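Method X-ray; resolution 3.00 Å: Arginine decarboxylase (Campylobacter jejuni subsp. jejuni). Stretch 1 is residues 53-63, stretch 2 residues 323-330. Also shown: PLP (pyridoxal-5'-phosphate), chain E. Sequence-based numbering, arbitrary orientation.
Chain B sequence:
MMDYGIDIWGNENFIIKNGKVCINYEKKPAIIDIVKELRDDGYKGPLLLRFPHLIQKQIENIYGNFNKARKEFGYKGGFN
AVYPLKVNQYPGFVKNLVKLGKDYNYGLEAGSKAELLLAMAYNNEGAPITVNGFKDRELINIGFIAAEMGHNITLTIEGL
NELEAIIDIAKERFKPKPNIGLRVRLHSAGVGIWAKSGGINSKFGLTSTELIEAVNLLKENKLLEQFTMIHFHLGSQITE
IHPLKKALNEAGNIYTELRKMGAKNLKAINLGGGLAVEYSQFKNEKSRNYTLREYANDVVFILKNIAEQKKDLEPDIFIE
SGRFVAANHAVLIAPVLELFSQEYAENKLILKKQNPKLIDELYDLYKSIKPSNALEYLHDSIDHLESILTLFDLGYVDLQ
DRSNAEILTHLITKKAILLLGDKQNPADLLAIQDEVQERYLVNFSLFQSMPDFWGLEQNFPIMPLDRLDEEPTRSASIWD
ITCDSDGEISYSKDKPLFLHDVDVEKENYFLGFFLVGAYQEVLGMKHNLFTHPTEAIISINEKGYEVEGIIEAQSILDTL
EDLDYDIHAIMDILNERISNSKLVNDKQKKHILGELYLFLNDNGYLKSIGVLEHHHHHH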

# COMPACT_ATOMS: atom_id res chain seq x y z
N HIS B 53 -5.44 16.23 -22.25
CA HIS B 53 -5.84 15.75 -23.57
C HIS B 53 -6.11 14.25 -23.58
O HIS B 53 -7.09 13.79 -24.17
N LEU B 54 -5.23 13.48 -22.94
CA LEU B 54 -5.39 12.04 -22.88
C LEU B 54 -6.73 11.69 -22.22
O LEU B 54 -7.42 10.77 -22.64
N ILE B 55 -7.08 12.46 -21.20
CA ILE B 55 -8.33 12.24 -20.49
C ILE B 55 -9.48 12.40 -21.45
O ILE B 55 -10.42 11.60 -21.46
N GLN B 56 -9.41 13.44 -22.27
CA GLN B 56 -10.44 13.70 -23.27
C GLN B 56 -10.50 12.52 -24.24
O GLN B 56 -11.56 11.92 -24.44
N LYS B 57 -9.37 12.18 -24.85
CA LYS B 57 -9.32 11.06 -25.76
C LYS B 57 -10.06 9.87 -25.16
O LYS B 57 -10.88 9.24 -25.82
N GLN B 58 -9.77 9.57 -23.90
CA GLN B 58 -10.41 8.44 -23.26
C GLN B 58 -11.91 8.54 -23.14
O GLN B 58 -12.62 7.56 -23.37
N ILE B 59 -12.41 9.72 -22.78
CA ILE B 59 -13.83 9.93 -22.64
C ILE B 59 -14.53 9.73 -23.97
O ILE B 59 -15.49 8.98 -24.06
N GLU B 60 -14.05 10.40 -25.01
CA GLU B 60 -14.67 10.26 -26.31
C GLU B 60 -14.42 8.88 -26.87
O GLU B 60 -15.10 8.43 -27.80
N ASN B 61 -13.47 8.18 -26.30
CA ASN B 61 -13.18 6.84 -26.75
C ASN B 61 -14.25 5.89 -26.18
O ASN B 61 -14.72 5.00 -26.86
N ILE B 62 -14.65 6.12 -24.93
CA ILE B 62 -15.68 5.30 -24.30
C ILE B 62 -17.01 5.58 -24.98
O ILE B 62 -17.64 4.67 -25.53
N TYR B 63 -17.45 6.83 -24.96
CA TYR B 63 -18.71 7.19 -25.61
C TYR B 63 -18.68 6.79 -27.09
O TYR B 63 -19.69 6.33 -27.64
N ARG B 323 -10.72 3.15 -13.99
CA ARG B 323 -9.36 2.81 -14.38
C ARG B 323 -9.10 3.13 -15.85
O ARG B 323 -8.10 3.76 -16.20
N PHE B 324 -10.02 2.72 -16.72
CA PHE B 324 -9.88 2.93 -18.15
C PHE B 324 -9.67 4.39 -18.54
O PHE B 324 -8.76 4.72 -19.32
N VAL B 325 -10.51 5.27 -18.00
CA VAL B 325 -10.43 6.68 -18.34
C VAL B 325 -9.32 7.45 -17.62
O VAL B 325 -8.83 8.47 -18.12
N ALA B 326 -8.87 6.93 -16.49
CA ALA B 326 -7.82 7.63 -15.75
C ALA B 326 -6.39 7.11 -15.89
O ALA B 326 -5.43 7.86 -15.69
N ALA B 327 -6.23 5.85 -16.27
CA ALA B 327 -4.91 5.26 -16.38
C ALA B 327 -3.80 6.02 -17.13
O ALA B 327 -2.82 6.41 -16.52
N ASN B 328 -3.95 6.24 -18.44
CA ASN B 328 -2.91 6.90 -19.23
C ASN B 328 -2.71 8.41 -19.09
O ASN B 328 -1.75 8.95 -19.62
N HIS B 329 -3.60 9.09 -18.40
CA HIS B 329 -3.45 10.53 -18.30
C HIS B 329 -2.18 11.01 -17.59
O HIS B 329 -1.72 12.13 -17.84
N ALA B 330 -1.61 10.16 -16.74
CA ALA B 330 -0.42 10.53 -15.97
C ALA B 330 0.83 9.72 -16.24
O ALA B 330 0.80 8.48 -16.31

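Packing of the helix of residues 53-63 against the segment 323-330, which starts as a helix; the contact buries 528 Å² counted over both sides and joins residues at least 262 positions apart in sequence. At the apolar centre V325 acts as a knob: its side chain, in the p rotamer (chi1 70°), sits in the hole formed by I55, Q58, I59 and I62. Its CA-to-CB bond runs sideways to the opposing helix, yet the branched end fills the hole, with V325 CG2 3.9 Å from I59 CG1 and 3.8 Å from Q58 CB. I62 closes one side of the hole; its CB points toward the other stretch, and its extended side chain (chi1 m, chi2 t) places CD1 4.2 Å from V325 CB. I59 also adopts m,t, but its CA-to-CB bond points away, so it meets the knob with little of its surface.

The backbones come close here, Q58 CA lying 5.2 Å from V325 CA, and the same spacing recurs one helical turn earlier, between L54 CA and H329 CA. At that second point the packing passes to L54 and I55. The CB of L54 points toward segment 323-330; with chi1 off the wells at -97° and chi2 p, L54 CD2 lies a tight 3.0 Å from the carbonyl N328 O, while L54 CG is 3.6 Å from N328 OD1. I55 (m,t) starts out sideways, but its end comes nearer, and I55 CG1 rests 3.4 Å from H329 CB. The H329 ring is held from within its own stretch: H329 ND1 donates a hydrogen bond of 2.7 Å to A326 O, and H329 NE2 is satisfied elsewhere in the structure.

Beyond V325 in the other direction, F324 (chi1 t, chi2 86°) also leaves its backbone sideways, and its ring then reaches in to the helix. I62 CG1 approaches F324 CE2 obliquely at 3.6 Å. Q58, folded back by two m torsions with its CB pointing inward, lays its amide over one face of this ring, and its CG lies 3.7 Å from N328 ND2. N328 (chi1 p) likewise points inward, so its amide lies between L54 and Q58. N61 (chi1 t), partly exposed, points its CB toward segment 323-330, and its side-chain amide meets the edge of the F324 ring, with N61 ND2 3.6 Å from F324 CZ.

Polar groups thus border the apolar centre without a clear hydrogen bond between the stretches. H53, Q56 and E60 make no contact with segment 323-330, and the K57 side chain leads away from it. At the start of that segment the R323 side chain is out of reach of the helix; the backbone R323 N donates a hydrogen bond of 2.7 Å to the phosphate oxygen PLP O2P, and the guanidinium is bonded elsewhere in the structure.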

# COMPACT_ATOMS: atom_id res chain seq x y z
CB HIS B 53 -4.77 16.09 -24.61
CG HIS B 53 -4.93 15.35 -25.90
ND1 HIS B 53 -4.10 14.31 -26.27
CD2 HIS B 53 -5.86 15.46 -26.89
CE1 HIS B 53 -4.51 13.82 -27.43
NE2 HIS B 53 -5.57 14.50 -27.82
CB LEU B 54 -4.24 11.41 -22.10
CG LEU B 54 -3.07 10.86 -22.93
CD1 LEU B 54 -2.83 11.74 -24.11
CD2 LEU B 54 -1.82 10.76 -22.07
CB ILE B 55 -8.49 13.23 -19.32
CG1 ILE B 55 -7.27 13.15 -18.41
CG2 ILE B 55 -9.70 12.88 -18.49
CD1 ILE B 55 -7.35 14.07 -17.25
CB GLN B 56 -10.13 14.99 -24.02
CG GLN B 56 -11.06 15.33 -25.16
CD GLN B 56 -10.66 16.62 -25.82
OE1 GLN B 56 -11.02 17.71 -25.36
NE2 GLN B 56 -9.89 16.52 -26.91
CB LYS B 57 -7.89 10.65 -26.02
CG LYS B 57 -7.34 11.10 -27.34
CD LYS B 57 -7.78 10.16 -28.44
CE LYS B 57 -6.78 10.20 -29.59
NZ LYS B 57 -5.39 9.79 -29.18
CB GLN B 58 -9.80 8.22 -21.89
CG GLN B 58 -8.44 7.59 -22.02
CD GLN B 58 -8.53 6.21 -22.62
OE1 GLN B 58 -9.01 5.29 -21.97
NE2 GLN B 58 -8.09 6.06 -23.86
CB ILE B 59 -14.13 11.34 -22.14
CG1 ILE B 59 -13.56 11.53 -20.74
CG2 ILE B 59 -15.64 11.58 -22.11
CD1 ILE B 59 -13.70 12.93 -20.22
CB GLU B 60 -14.17 11.34 -27.28
CG GLU B 60 -12.69 11.62 -27.25
CD GLU B 60 -12.32 12.91 -27.98
OE1 GLU B 60 -12.87 13.99 -27.62
OE2 GLU B 60 -11.47 12.86 -28.91
CB ASN B 61 -11.77 6.46 -26.32
CG ASN B 61 -11.30 5.18 -26.95
OD1 ASN B 61 -11.54 4.93 -28.13
ND2 ASN B 61 -10.60 4.36 -26.17
CB ILE B 62 -15.80 5.59 -22.79
CG1 ILE B 62 -14.53 5.12 -22.07
CG2 ILE B 62 -16.99 4.86 -22.19
CD1 ILE B 62 -14.54 5.40 -20.60
CB TYR B 63 -18.97 8.68 -25.45
CG TYR B 63 -19.57 9.01 -24.12
CD1 TYR B 63 -18.78 9.16 -22.98
CD2 TYR B 63 -20.94 9.10 -23.99
CE1 TYR B 63 -19.36 9.40 -21.74
CE2 TYR B 63 -21.53 9.34 -22.76
CZ TYR B 63 -20.74 9.49 -21.64
OH TYR B 63 -21.37 9.71 -20.44
CB ARG B 323 -9.10 1.33 -14.12
CG ARG B 323 -7.69 0.90 -14.46
CD ARG B 323 -7.61 -0.61 -14.46
NE ARG B 323 -7.74 -1.18 -13.12
CZ ARG B 323 -6.73 -1.28 -12.26
NH1 ARG B 323 -6.93 -1.81 -11.07
NH2 ARG B 323 -5.52 -0.84 -12.59
CB PHE B 324 -11.12 2.40 -18.86
CG PHE B 324 -11.01 2.40 -20.34
CD1 PHE B 324 -10.42 1.33 -21.00
CD2 PHE B 324 -11.46 3.49 -21.07
CE1 PHE B 324 -10.28 1.34 -22.38
CE2 PHE B 324 -11.32 3.52 -22.45
CZ PHE B 324 -10.72 2.44 -23.11
CB VAL B 325 -11.82 7.35 -18.07
CG1 VAL B 325 -12.09 7.42 -16.59
CG2 VAL B 325 -11.87 8.70 -18.70
CB ALA B 326 -8.21 7.70 -14.29
CB ALA B 327 -5.04 3.86 -16.96
CB ASN B 328 -3.13 6.63 -20.73
CG ASN B 328 -4.29 7.44 -21.31
OD1 ASN B 328 -4.42 7.58 -22.53
ND2 ASN B 328 -5.14 7.96 -20.44
CB HIS B 329 -4.67 11.14 -17.61
CG HIS B 329 -4.50 11.35 -16.13
ND1 HIS B 329 -4.82 10.39 -15.19
CD2 HIS B 329 -4.01 12.41 -15.44
CE1 HIS B 329 -4.55 10.86 -13.99
NE2 HIS B 329 -4.05 12.07 -14.11
CB ALA B 330 -0.75 10.45 -14.50
N1 PLP E . -17.90 0.91 -9.45
C2 PLP E . -17.94 0.67 -8.13
C2A PLP E . -19.27 0.52 -7.45
C3 PLP E . -16.72 0.59 -7.38
O3 PLP E . -16.76 0.35 -6.03
C4 PLP E . -15.46 0.74 -8.10
C4A PLP E . -14.17 0.65 -7.38
C5 PLP E . -15.51 0.99 -9.52
C6 PLP E . -16.76 1.06 -10.15
C5A PLP E . -14.23 1.17 -10.35
O4P PLP E . -13.92 -0.01 -11.12
P PLP E . -12.58 0.28 -11.98
O1P PLP E . -12.42 -0.81 -12.97
O2P PLP E . -12.66 1.67 -12.75
O3P PLP E . -11.30 0.28 -11.01